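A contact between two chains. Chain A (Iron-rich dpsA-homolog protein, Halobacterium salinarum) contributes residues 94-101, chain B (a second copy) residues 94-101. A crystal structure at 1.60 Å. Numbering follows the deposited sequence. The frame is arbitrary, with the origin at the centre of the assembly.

Chain A, residues 94-101: ASPETLQA
Chain B, residues 94-101: ASPETLQA

Two reciprocal hydrogen bonds join the first turns of two copies of one helix: Glu97(A) N donates to Gln100(B) OE1 at 2.9 Å (N-H...O 167°), and Glu97(B) N donates to Gln100(A) OE1 at 2.9 Å (166°). Backbone amides in the first turn of a helix lack an acceptor within their own helix, and here the glutamine of the other chain supplies it. Each glutamine reaches across extended, with chi1 and chi2 both t (-176° and 166° in A, -171° and 164° in B) and chi3 near -20°. The same oxygen lies against the neighbouring proline, with Gln100(B) OE1 3.2 Å from Pro96(A) CD and Gln100(A) OE1 3.2 Å from Pro96(B) CD; the proline nitrogens have no hydrogen to offer. On one side a water accepts from Gln100(B) NE2 (3.0 Å), donates to Glu97(A) OE1 (2.8 Å) and hydrogen-bonds Ser95(A) OG (2.7 Å), tying the glutamine amide to the opposing chain. Ser95, chi1 p, is the N-cap residue in both chains; its OG hydrogen-bonds Thr98 OG1 (chi1 m) within each chain, at 2.8 Å in A and 3.0 Å in B. Helices begin at Pro96, with phi/psi near -60/-45 through Ala101, after an extended Ser95 (about -70/152) and Ala94 at -127/-54. Their i to i+4 bonds start with Leu99 N to Ser95 O, 2.9 Å in A and 3.0 Å in B. The axes run nearly antiparallel, at 156°, and approach to 7.8 Å. Register is symmetric: Pro96(A) CA lies 4.5 Å from Pro96(B) CA, and Glu97(A) CA 4.7 Å from Glu97(B) CA. At the centre both prolines, C-gamma exo, point toward the partner, packing Pro96(A) CB against Pro96(B) CB at 3.8 Å. The two stretches together bury 392 Å².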

# COMPACT_ATOMS: atom_id res chain seq x y z
N ALA A 94 6.43 -35.89 6.42
CA ALA A 94 6.87 -34.72 7.14
C ALA A 94 8.36 -34.56 7.31
O ALA A 94 8.91 -33.49 7.00
CB ALA A 94 6.16 -34.67 8.48
N SER A 95 9.03 -35.57 7.86
CA SER A 95 10.45 -35.39 8.14
C SER A 95 11.24 -35.34 6.86
O SER A 95 10.84 -35.94 5.88
CB SER A 95 11.00 -36.53 9.04
OG SER A 95 11.12 -37.78 8.37
N PRO A 96 12.37 -34.66 6.88
CA PRO A 96 13.20 -34.55 5.68
C PRO A 96 13.61 -35.94 5.17
O PRO A 96 13.54 -36.19 3.97
CB PRO A 96 14.40 -33.77 6.17
CG PRO A 96 13.87 -32.94 7.25
CD PRO A 96 12.89 -33.81 7.98
N GLU A 97 14.03 -36.81 6.08
CA GLU A 97 14.37 -38.18 5.66
C GLU A 97 13.23 -38.91 4.97
O GLU A 97 13.43 -39.59 3.98
CB GLU A 97 14.87 -38.98 6.88
CG GLU A 97 14.59 -40.45 6.93
CD GLU A 97 14.94 -40.98 8.32
OE1 GLU A 97 14.01 -41.44 9.06
OE2 GLU A 97 16.13 -40.84 8.69
N THR A 98 12.03 -38.80 5.54
CA THR A 98 10.85 -39.35 4.94
C THR A 98 10.52 -38.79 3.57
O THR A 98 10.25 -39.51 2.67
CB THR A 98 9.65 -39.13 5.85
OG1 THR A 98 9.84 -39.87 7.06
CG2 THR A 98 8.40 -39.71 5.25
N LEU A 99 10.54 -37.48 3.44
CA LEU A 99 10.28 -36.85 2.15
C LEU A 99 11.24 -37.34 1.05
O LEU A 99 10.80 -37.69 -0.04
CB LEU A 99 10.38 -35.32 2.32
CG LEU A 99 9.26 -34.67 3.12
CD1 LEU A 99 9.61 -33.28 3.52
CD2 LEU A 99 7.94 -34.72 2.32
N GLN A 100 12.53 -37.40 1.33
CA GLN A 100 13.47 -37.83 0.33
C GLN A 100 13.31 -39.36 0.08
O GLN A 100 13.40 -39.79 -1.06
CB GLN A 100 14.90 -37.47 0.72
CG GLN A 100 15.90 -37.83 -0.39
CD GLN A 100 17.25 -37.21 -0.20
OE1 GLN A 100 17.41 -36.21 0.48
NE2 GLN A 100 18.26 -37.82 -0.78
N ALA A 101 13.06 -40.13 1.12
CA ALA A 101 12.85 -41.59 0.94
C ALA A 101 11.64 -41.90 0.03
O ALA A 101 11.64 -42.85 -0.78
CB ALA A 101 12.65 -42.24 2.28
N ALA B 94 22.30 -29.36 1.93
CA ALA B 94 21.24 -29.05 1.01
C ALA B 94 20.12 -30.13 0.96
O ALA B 94 18.94 -29.83 1.07
CB ALA B 94 21.81 -28.80 -0.35
N SER B 95 20.47 -31.40 0.73
CA SER B 95 19.40 -32.36 0.48
C SER B 95 18.68 -32.67 1.83
O SER B 95 19.22 -32.46 2.91
CB SER B 95 19.94 -33.62 -0.16
OG SER B 95 20.58 -34.45 0.79
N PRO B 96 17.40 -33.05 1.78
CA PRO B 96 16.65 -33.36 3.00
C PRO B 96 17.33 -34.43 3.85
O PRO B 96 17.50 -34.23 5.06
CB PRO B 96 15.27 -33.82 2.47
CG PRO B 96 15.15 -33.17 1.17
CD PRO B 96 16.56 -33.08 0.58
N GLU B 97 17.80 -35.50 3.22
CA GLU B 97 18.49 -36.53 3.98
C GLU B 97 19.74 -36.01 4.65
O GLU B 97 20.03 -36.36 5.79
CB GLU B 97 18.88 -37.73 3.08
CG GLU B 97 20.22 -38.42 3.45
CD GLU B 97 20.99 -38.76 2.21
OE1 GLU B 97 21.50 -37.80 1.58
OE2 GLU B 97 21.02 -39.96 1.82
N THR B 98 20.51 -35.17 3.96
CA THR B 98 21.70 -34.58 4.58
C THR B 98 21.42 -33.68 5.78
O THR B 98 22.07 -33.71 6.81
CB THR B 98 22.48 -33.77 3.53
OG1 THR B 98 22.99 -34.62 2.51
CG2 THR B 98 23.70 -33.10 4.10
N LEU B 99 20.40 -32.84 5.64
CA LEU B 99 20.00 -31.95 6.70
C LEU B 99 19.58 -32.76 7.91
O LEU B 99 20.03 -32.44 9.00
CB LEU B 99 18.86 -31.01 6.23
CG LEU B 99 19.27 -29.92 5.19
CD1 LEU B 99 18.11 -29.40 4.40
CD2 LEU B 99 19.95 -28.82 5.89
N GLN B 100 18.76 -33.79 7.77
CA GLN B 100 18.37 -34.57 8.96
C GLN B 100 19.55 -35.35 9.56
O GLN B 100 19.72 -35.39 10.80
CB GLN B 100 17.18 -35.50 8.68
CG GLN B 100 16.64 -36.12 9.99
CD GLN B 100 15.26 -36.71 9.82
OE1 GLN B 100 14.54 -36.37 8.87
NE2 GLN B 100 14.91 -37.64 10.72
N ALA B 101 20.38 -35.90 8.69
CA ALA B 101 21.57 -36.63 9.18
C ALA B 101 22.50 -35.71 10.01
O ALA B 101 23.06 -36.11 11.04
CB ALA B 101 22.30 -37.26 8.04
O HOH W 1 12.52 -39.35 10.12